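Local coordinates for protein phosphoserine aminotransferase SerC (Cytophaga hutchinsonii ATCC 33406, PDB 3FFR) that probably catalyses the pyridoxal-phosphate-dependent transamination between phosphoserine and 2-oxoglutarate, the aminotransferase step of serine biosynthesis, at residues 50-55 against 62-67; 197-202 against 250-255. All coordinates share one frame; numbering follows the deposited sequence.

Contact 1 (50-55 against 62-67); sequences DNLKTL and YEVLFL. With P33 (3,6,9,12,15,18-hexaoxaicosane-1,20-diol), chain K.
Lys-53 and Glu-63 meet in a salt bridge, NZ to OE2 at 2.8 Å. The lysine chain is extended beyond CG and carries its ammonium from the helix to the strand. It reaches the syn side of OE2, 28° out of the carboxylate plane. Val-64 N uses the anti side of Glu-63 OE2 at 2.9 Å, and both donors are tilted out of the carboxylate plane to the same side. Glu-63 CB points away from the helix, but a bend at chi2 (60°) brings OE2 round to the N-H of Val-64. A water joins Lys-53 NZ to Tyr-62 O. This is a helix-loop-strand unit: helix 39-55 packs on 62-67, an outermost strand of the seven-stranded sheet in the large domain of a fold-type I aminotransferase. The N-to-C directions of the two short segments make an angle of 133°. An alanine in place of Glu-63 would probably leave the Lys-53 ammonium without its charged mate and Val-64 N without this acceptor. Val-64 CG2 lies against the lysine chain, which crosses it obliquely, 3.9 Å from Lys-53 CE. Leu-52 crosses Val-64 at about a right angle, its CD1 4.0 Å from Val-64 CG1. Leu-52 CD1 also approaches the Phe-66 ring obliquely, 4.2 Å from Phe-66 CE1.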
ATOM      1  N   ASP A  50       7.137   8.579 -16.190  1.00 27.18           N
ATOM      2  CA  ASP A  50       7.431   8.844 -17.599  1.00 30.10           C
ATOM      3  C   ASP A  50       7.292   7.597 -18.463  1.00 28.09           C
ATOM      4  O   ASP A  50       6.799   7.663 -19.589  1.00 28.78           O
ATOM      5  CB  ASP A  50       8.865   9.392 -17.787  1.00 31.12           C
ATOM      6  CG  ASP A  50       9.010  10.860 -17.388  1.00 37.37           C
ATOM      7  OD1 ASP A  50       7.979  11.509 -17.121  1.00 29.81           O
ATOM      8  OD2 ASP A  50      10.168  11.371 -17.346  1.00 31.56           O
ATOM      9  N   ASN A  51       7.818   6.474 -17.978  1.00 29.59           N
ATOM     10  CA  ASN A  51       7.798   5.232 -18.793  1.00 28.88           C
ATOM     11  C   ASN A  51       6.370   4.789 -19.060  1.00 29.02           C
ATOM     12  O   ASN A  51       6.065   4.287 -20.123  1.00 27.36           O
ATOM     13  CB  ASN A  51       8.585   4.076 -18.167  1.00 28.93           C
ATOM     14  CG  ASN A  51      10.098   4.244 -18.295  1.00 32.82           C
ATOM     15  OD1 ASN A  51      10.589   5.201 -18.936  1.00 27.86           O
ATOM     16  ND2 ASN A  51      10.859   3.316 -17.664  1.00 26.88           N
ATOM     17  N   LEU A  52       5.484   4.990 -18.085  1.00 28.19           N
ATOM     18  CA  LEU A  52       4.076   4.636 -18.285  1.00 27.07           C
ATOM     19  C   LEU A  52       3.466   5.558 -19.343  1.00 27.91           C
ATOM     20  O   LEU A  52       2.675   5.117 -20.184  1.00 28.24           O
ATOM     21  CB  LEU A  52       3.264   4.694 -16.990  1.00 27.62           C
ATOM     22  CG  LEU A  52       3.485   3.532 -16.024  1.00 28.12           C
ATOM     23  CD1 LEU A  52       2.883   3.870 -14.635  1.00 27.11           C
ATOM     24  CD2 LEU A  52       2.863   2.229 -16.584  1.00 29.48           C
ATOM     25  N   LYS A  53       3.820   6.832 -19.276  1.00 26.34           N
ATOM     26  CA  LYS A  53       3.249   7.799 -20.247  1.00 26.46           C
ATOM     27  C   LYS A  53       3.709   7.430 -21.653  1.00 27.62           C
ATOM     28  O   LYS A  53       2.974   7.554 -22.636  1.00 27.99           O
ATOM     29  CB  LYS A  53       3.628   9.231 -19.897  1.00 27.94           C
ATOM     30  CG  LYS A  53       2.981   9.710 -18.614  1.00 27.50           C
ATOM     31  CD  LYS A  53       3.508  11.055 -18.098  1.00 29.47           C
ATOM     32  CE  LYS A  53       2.853  11.418 -16.793  1.00 28.02           C
ATOM     33  NZ  LYS A  53       3.299  12.733 -16.225  1.00 28.41           N
ATOM     34  N   THR A  54       4.942   6.966 -21.741  1.00 27.20           N
ATOM     35  CA  THR A  54       5.493   6.608 -23.062  1.00 26.83           C
ATOM     36  C   THR A  54       4.853   5.296 -23.559  1.00 27.51           C
ATOM     37  O   THR A  54       4.325   5.185 -24.692  1.00 28.80           O
ATOM     38  CB  THR A  54       7.024   6.470 -22.995  1.00 29.89           C
ATOM     39  OG1 THR A  54       7.597   7.705 -22.553  1.00 27.60           O
ATOM     40  CG2 THR A  54       7.595   6.115 -24.362  1.00 27.90           C
ATOM     41  N   LEU A  55       4.853   4.314 -22.679  1.00 28.29           N
ATOM     42  CA  LEU A  55       4.354   2.977 -23.061  1.00 27.55           C
ATOM     43  C   LEU A  55       2.894   2.997 -23.464  1.00 27.66           C
ATOM     44  O   LEU A  55       2.467   2.278 -24.377  1.00 28.46           O
ATOM     45  CB  LEU A  55       4.524   2.003 -21.907  1.00 28.28           C
ATOM     46  CG  LEU A  55       4.136   0.546 -22.172  1.00 28.43           C
ATOM     47  CD1 LEU A  55       5.167  -0.061 -23.090  1.00 26.04           C
ATOM     48  CD2 LEU A  55       4.029  -0.235 -20.820  1.00 31.45           C
ATOM     49  N   TYR A  62      -3.358  14.133 -19.373  1.00 28.00           N
ATOM     50  CA  TYR A  62      -3.389  13.032 -18.397  1.00 28.27           C
ATOM     51  C   TYR A  62      -2.217  13.062 -17.422  1.00 28.57           C
ATOM     52  O   TYR A  62      -1.096  13.447 -17.765  1.00 29.09           O
ATOM     53  CB  TYR A  62      -3.372  11.670 -19.096  1.00 27.30           C
ATOM     54  CG  TYR A  62      -4.722  11.200 -19.585  1.00 25.51           C
ATOM     55  CD1 TYR A  62      -5.281  11.689 -20.763  1.00 29.39           C
ATOM     56  CD2 TYR A  62      -5.444  10.256 -18.873  1.00 25.88           C
ATOM     57  CE1 TYR A  62      -6.530  11.224 -21.202  1.00 28.10           C
ATOM     58  CE2 TYR A  62      -6.663   9.775 -19.315  1.00 28.85           C
ATOM     59  CZ  TYR A  62      -7.212  10.263 -20.448  1.00 28.34           C
ATOM     60  OH  TYR A  62      -8.426   9.749 -20.860  1.00 28.09           O
ATOM     61  N   GLU A  63      -2.498  12.578 -16.221  1.00 27.38           N
ATOM     62  CA  GLU A  63      -1.488  12.398 -15.171  1.00 28.44           C
ATOM     63  C   GLU A  63      -1.517  10.956 -14.642  1.00 29.80           C
ATOM     64  O   GLU A  63      -2.484  10.220 -14.829  1.00 27.46           O
ATOM     65  CB  GLU A  63      -1.697  13.383 -14.036  1.00 28.71           C
ATOM     66  CG  GLU A  63      -0.544  13.311 -13.065  1.00 38.58           C
ATOM     67  CD  GLU A  63       0.780  13.634 -13.730  1.00 44.25           C
ATOM     68  OE1 GLU A  63       0.979  14.855 -13.971  1.00 37.64           O
ATOM     69  OE2 GLU A  63       1.591  12.691 -13.990  1.00 28.31           O
ATOM     70  N   VAL A  64      -0.414  10.578 -14.014  1.00 28.24           N
ATOM     71  CA  VAL A  64      -0.248   9.261 -13.443  1.00 25.94           C
ATOM     72  C   VAL A  64      -0.116   9.447 -11.944  1.00 26.30           C
ATOM     73  O   VAL A  64       0.732  10.226 -11.509  1.00 26.49           O
ATOM     74  CB  VAL A  64       1.053   8.585 -13.964  1.00 26.85           C
ATOM     75  CG1 VAL A  64       1.382   7.308 -13.164  1.00 27.04           C
ATOM     76  CG2 VAL A  64       0.980   8.255 -15.437  1.00 26.38           C
ATOM     77  N   LEU A  65      -0.936   8.735 -11.171  1.00 27.78           N
ATOM     78  CA  LEU A  65      -0.887   8.759  -9.707  1.00 25.72           C
ATOM     79  C   LEU A  65      -0.691   7.359  -9.140  1.00 27.40           C
ATOM     80  O   LEU A  65      -1.243   6.379  -9.635  1.00 27.50           O
ATOM     81  CB  LEU A  65      -2.156   9.372  -9.071  1.00 26.68           C
ATOM     82  CG  LEU A  65      -2.494  10.788  -9.561  1.00 27.38           C
ATOM     83  CD1 LEU A  65      -3.820  11.225  -8.872  1.00 26.06           C
ATOM     84  CD2 LEU A  65      -1.340  11.803  -9.283  1.00 26.86           C
ATOM     85  N   PHE A  66       0.132   7.299  -8.103  1.00 25.57           N
ATOM     86  CA  PHE A  66       0.397   6.051  -7.405  1.00 25.54           C
ATOM     87  C   PHE A  66      -0.332   5.925  -6.059  1.00 27.21           C
ATOM     88  O   PHE A  66      -0.293   6.826  -5.208  1.00 27.63           O
ATOM     89  CB  PHE A  66       1.885   5.848  -7.159  1.00 25.41           C
ATOM     90  CG  PHE A  66       2.713   5.800  -8.414  1.00 27.12           C
ATOM     91  CD1 PHE A  66       2.489   4.842  -9.399  1.00 28.07           C
ATOM     92  CD2 PHE A  66       3.704   6.726  -8.624  1.00 30.33           C
ATOM     93  CE1 PHE A  66       3.264   4.805 -10.553  1.00 29.13           C
ATOM     94  CE2 PHE A  66       4.485   6.690  -9.780  1.00 28.12           C
ATOM     95  CZ  PHE A  66       4.254   5.746 -10.744  1.00 28.46           C
ATOM     96  N   LEU A  67      -1.005   4.786  -5.923  1.00 27.11           N
ATOM     97  CA  LEU A  67      -1.770   4.407  -4.721  1.00 25.32           C
ATOM     98  C   LEU A  67      -1.379   2.993  -4.271  1.00 26.44           C
ATOM     99  O   LEU A  67      -0.443   2.386  -4.812  1.00 27.26           O
ATOM    100  CB  LEU A  67      -3.276   4.558  -4.902  1.00 25.04           C
ATOM    101  CG  LEU A  67      -3.747   5.971  -5.301  1.00 26.70           C
ATOM    102  CD1 LEU A  67      -3.579   6.274  -6.786  1.00 23.04           C
ATOM    103  CD2 LEU A  67      -5.235   6.213  -4.855  1.00 24.55           C
TER
HETATM  104  O4  P33 K 371      -4.244  17.486 -16.710  1.00 64.40           O
HETATM  105  C3  P33 K 371      -3.021  17.549 -15.966  1.00 62.33           C
HETATM  106  C2  P33 K 371      -1.805  16.996 -16.709  1.00 54.00           C
HETATM  107  O1  P33 K 371      -0.759  16.767 -15.730  1.00 57.45           O
HETATM  108  O   HOH W   1       1.544  14.299 -17.832  1.00 50.93           O

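Contact 2 (197-202 against 250-255); sequences AGLGVW and FLLGKV
Leu-252 reaches from its helix to Leu-199 and Val-201, and all three side chains are buried. The contact across the segments is apolar. One methyl, Leu-252 CD2, serves both partners. Leu-252 CD2 lies 4.0 Å from Leu-199 CD2, where the two leucine side chains cross at about a right angle. Leu-252 CD2 is also 4.0 Å from Val-201 CG2, and here the side chains meet tip to tip. Leu-252 has CG anti to the backbone N (chi1 -172°), which directs the branched end to the strand. Leu-199 and Val-201 are two residues apart, and both start toward the helix. This follows the alternation of an extended chain, with Gly-200 between them. Strand 200-205 is antiparallel to both its neighbours in the mixed seven-stranded sheet, as in the large domain of fold-type I aminotransferases. Helix 246-262 packs against one face of that sheet. Phe-66 and Leu-195 also touch Leu-252.

No hydrogen bond links the two segments. Backbone bonds run within the helix and to the neighbouring strands. Val-255 N bonds to Leu-251 O at 2.9 Å, a helical turn. Val-201 pairs with Phe-187 on one neighbouring strand. Next to the strand, Gly-198 O accepts from Asn-245 ND2, and Ala-197 packs on Pro-244 of the second subunit.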
ATOM      1  N   ALA A 197       2.420  -7.807  -5.610  1.00 27.32           N
ATOM      2  CA  ALA A 197       1.366  -6.856  -5.245  1.00 26.25           C
ATOM      3  C   ALA A 197       1.938  -5.815  -4.248  1.00 26.49           C
ATOM      4  O   ALA A 197       2.901  -6.071  -3.517  1.00 26.91           O
ATOM      5  CB  ALA A 197       0.121  -7.578  -4.671  1.00 26.78           C
ATOM      6  N   GLY A 198       1.266  -4.663  -4.245  1.00 27.32           N
ATOM      7  CA  GLY A 198       1.582  -3.527  -3.390  1.00 27.26           C
ATOM      8  C   GLY A 198       1.653  -2.178  -4.071  1.00 26.46           C
ATOM      9  O   GLY A 198       2.182  -1.219  -3.511  1.00 27.05           O
ATOM     10  N   LEU A 199       1.029  -2.048  -5.242  1.00 25.75           N
ATOM     11  CA  LEU A 199       0.984  -0.750  -5.931  1.00 26.85           C
ATOM     12  C   LEU A 199      -0.162  -0.659  -6.932  1.00 26.83           C
ATOM     13  O   LEU A 199      -0.297  -1.501  -7.815  1.00 27.01           O
ATOM     14  CB  LEU A 199       2.334  -0.457  -6.661  1.00 25.64           C
ATOM     15  CG  LEU A 199       2.543   0.991  -7.178  1.00 29.25           C
ATOM     16  CD1 LEU A 199       2.697   1.995  -5.967  1.00 29.48           C
ATOM     17  CD2 LEU A 199       3.714   1.059  -8.192  1.00 27.07           C
ATOM     18  N   GLY A 200      -0.963   0.392  -6.755  1.00 26.06           N
ATOM     19  CA  GLY A 200      -2.023   0.768  -7.670  1.00 27.00           C
ATOM     20  C   GLY A 200      -1.615   1.983  -8.465  1.00 26.29           C
ATOM     21  O   GLY A 200      -0.846   2.837  -7.988  1.00 24.87           O
ATOM     22  N   VAL A 201      -2.097   2.035  -9.707  1.00 25.96           N
ATOM     23  CA  VAL A 201      -1.837   3.137 -10.611  1.00 27.12           C
ATOM     24  C   VAL A 201      -3.131   3.691 -11.200  1.00 26.46           C
ATOM     25  O   VAL A 201      -3.932   2.968 -11.805  1.00 26.02           O
ATOM     26  CB  VAL A 201      -0.876   2.712 -11.768  1.00 28.41           C
ATOM     27  CG1 VAL A 201      -0.504   3.909 -12.611  1.00 26.52           C
ATOM     28  CG2 VAL A 201       0.451   2.061 -11.201  1.00 29.08           C
ATOM     29  N   TRP A 202      -3.320   4.978 -10.977  1.00 25.31           N
ATOM     30  CA  TRP A 202      -4.502   5.725 -11.420  1.00 25.65           C
ATOM     31  C   TRP A 202      -4.080   6.747 -12.461  1.00 27.53           C
ATOM     32  O   TRP A 202      -3.383   7.688 -12.181  1.00 27.92           O
ATOM     33  CB  TRP A 202      -5.198   6.366 -10.212  1.00 27.95           C
ATOM     34  CG  TRP A 202      -6.530   6.994 -10.464  1.00 27.28           C
ATOM     35  CD1 TRP A 202      -7.297   6.885 -11.591  1.00 26.95           C
ATOM     36  CD2 TRP A 202      -7.334   7.704  -9.503  1.00 26.07           C
ATOM     37  NE1 TRP A 202      -8.465   7.574 -11.430  1.00 26.48           N
ATOM     38  CE2 TRP A 202      -8.532   8.069 -10.153  1.00 25.38           C
ATOM     39  CE3 TRP A 202      -7.130   8.110  -8.186  1.00 27.71           C
ATOM     40  CZ2 TRP A 202      -9.545   8.814  -9.519  1.00 23.92           C
ATOM     41  CZ3 TRP A 202      -8.137   8.852  -7.551  1.00 27.28           C
ATOM     42  CH2 TRP A 202      -9.316   9.209  -8.220  1.00 26.02           C
ATOM     43  N   PHE A 250      10.124   1.457  -8.050  1.00 27.33           N
ATOM     44  CA  PHE A 250      11.424   1.159  -8.669  1.00 26.40           C
ATOM     45  C   PHE A 250      11.286   0.036  -9.687  1.00 27.98           C
ATOM     46  O   PHE A 250      11.695   0.138 -10.859  1.00 27.05           O
ATOM     47  CB  PHE A 250      12.446   0.741  -7.609  1.00 26.58           C
ATOM     48  CG  PHE A 250      13.798   0.398  -8.161  1.00 26.57           C
ATOM     49  CD1 PHE A 250      14.718   1.408  -8.443  1.00 30.46           C
ATOM     50  CD2 PHE A 250      14.177  -0.915  -8.347  1.00 27.22           C
ATOM     51  CE1 PHE A 250      15.979   1.107  -8.921  1.00 30.69           C
ATOM     52  CE2 PHE A 250      15.440  -1.218  -8.835  1.00 28.66           C
ATOM     53  CZ  PHE A 250      16.333  -0.199  -9.122  1.00 28.50           C
ATOM     54  N   LEU A 251      10.688  -1.055  -9.239  1.00 26.81           N
ATOM     55  CA  LEU A 251      10.542  -2.221 -10.104  1.00 28.44           C
ATOM     56  C   LEU A 251       9.672  -1.886 -11.310  1.00 26.99           C
ATOM     57  O   LEU A 251       9.924  -2.356 -12.421  1.00 26.90           O
ATOM     58  CB  LEU A 251       9.945  -3.417  -9.347  1.00 28.45           C
ATOM     59  CG  LEU A 251      10.789  -4.068  -8.253  1.00 28.03           C
ATOM     60  CD1 LEU A 251       9.914  -5.136  -7.569  1.00 29.99           C
ATOM     61  CD2 LEU A 251      12.119  -4.670  -8.819  1.00 28.55           C
ATOM     62  N   LEU A 252       8.649  -1.068 -11.090  1.00 27.86           N
ATOM     63  CA  LEU A 252       7.755  -0.687 -12.192  1.00 25.13           C
ATOM     64  C   LEU A 252       8.495   0.099 -13.293  1.00 27.64           C
ATOM     65  O   LEU A 252       8.291  -0.105 -14.498  1.00 26.10           O
ATOM     66  CB  LEU A 252       6.518   0.086 -11.705  1.00 26.50           C
ATOM     67  CG  LEU A 252       5.428   0.370 -12.750  1.00 27.47           C
ATOM     68  CD1 LEU A 252       4.853  -0.917 -13.397  1.00 24.86           C
ATOM     69  CD2 LEU A 252       4.305   1.231 -12.120  1.00 25.03           C
ATOM     70  N   GLY A 253       9.352   1.006 -12.879  1.00 27.00           N
ATOM     71  CA  GLY A 253      10.128   1.793 -13.839  1.00 29.27           C
ATOM     72  C   GLY A 253      11.086   0.904 -14.609  1.00 27.27           C
ATOM     73  O   GLY A 253      11.279   1.087 -15.795  1.00 27.21           O
ATOM     74  N   LYS A 254      11.653  -0.089 -13.934  1.00 26.85           N
ATOM     75  CA  LYS A 254      12.594  -1.002 -14.596  1.00 27.92           C
ATOM     76  C   LYS A 254      11.863  -1.910 -15.594  1.00 28.75           C
ATOM     77  O   LYS A 254      12.292  -2.101 -16.743  1.00 26.45           O
ATOM     78  CB  LYS A 254      13.349  -1.863 -13.579  1.00 28.51           C
ATOM     79  CG  LYS A 254      14.339  -1.100 -12.702  1.00 28.43           C
ATOM     80  CD  LYS A 254      15.457  -0.439 -13.515  1.00 29.84           C
ATOM     81  CE  LYS A 254      16.487   0.230 -12.636  1.00 34.62           C
ATOM     82  NZ  LYS A 254      17.595   0.836 -13.441  1.00 38.86           N
ATOM     83  N   VAL A 255      10.754  -2.494 -15.152  1.00 28.53           N
ATOM     84  CA  VAL A 255       9.969  -3.416 -16.017  1.00 26.46           C
ATOM     85  C   VAL A 255       9.361  -2.692 -17.185  1.00 26.54           C
ATOM     86  O   VAL A 255       9.361  -3.173 -18.327  1.00 26.80           O
ATOM     87  CB  VAL A 255       8.888  -4.178 -15.199  1.00 28.46           C
ATOM     88  CG1 VAL A 255       7.830  -4.831 -16.091  1.00 25.38           C
ATOM     89  CG2 VAL A 255       9.593  -5.211 -14.272  1.00 28.69           C
TER

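How the contacts relate
Both contacts pack a helix on the same sheet, through the neighbouring strands 62-67 and 200-205. Their centres are about 10 Å apart. Backbone bonds probably join the strands, from Leu-67 O to Gly-200 N and from Leu-65 O to Trp-202 N, each 2.8 Å. Contact 1 lies on an outermost strand and mixes a buried apolar part with a partly exposed charged one. Contact 2 lies one strand further in, and its three touching residues are all buried and apolar. It also buries less surface, 84 against 213 Å². The helices meet as well: Leu-52 touches Leu-252, and Asn-51 ND2 bonds to Gly-253 O.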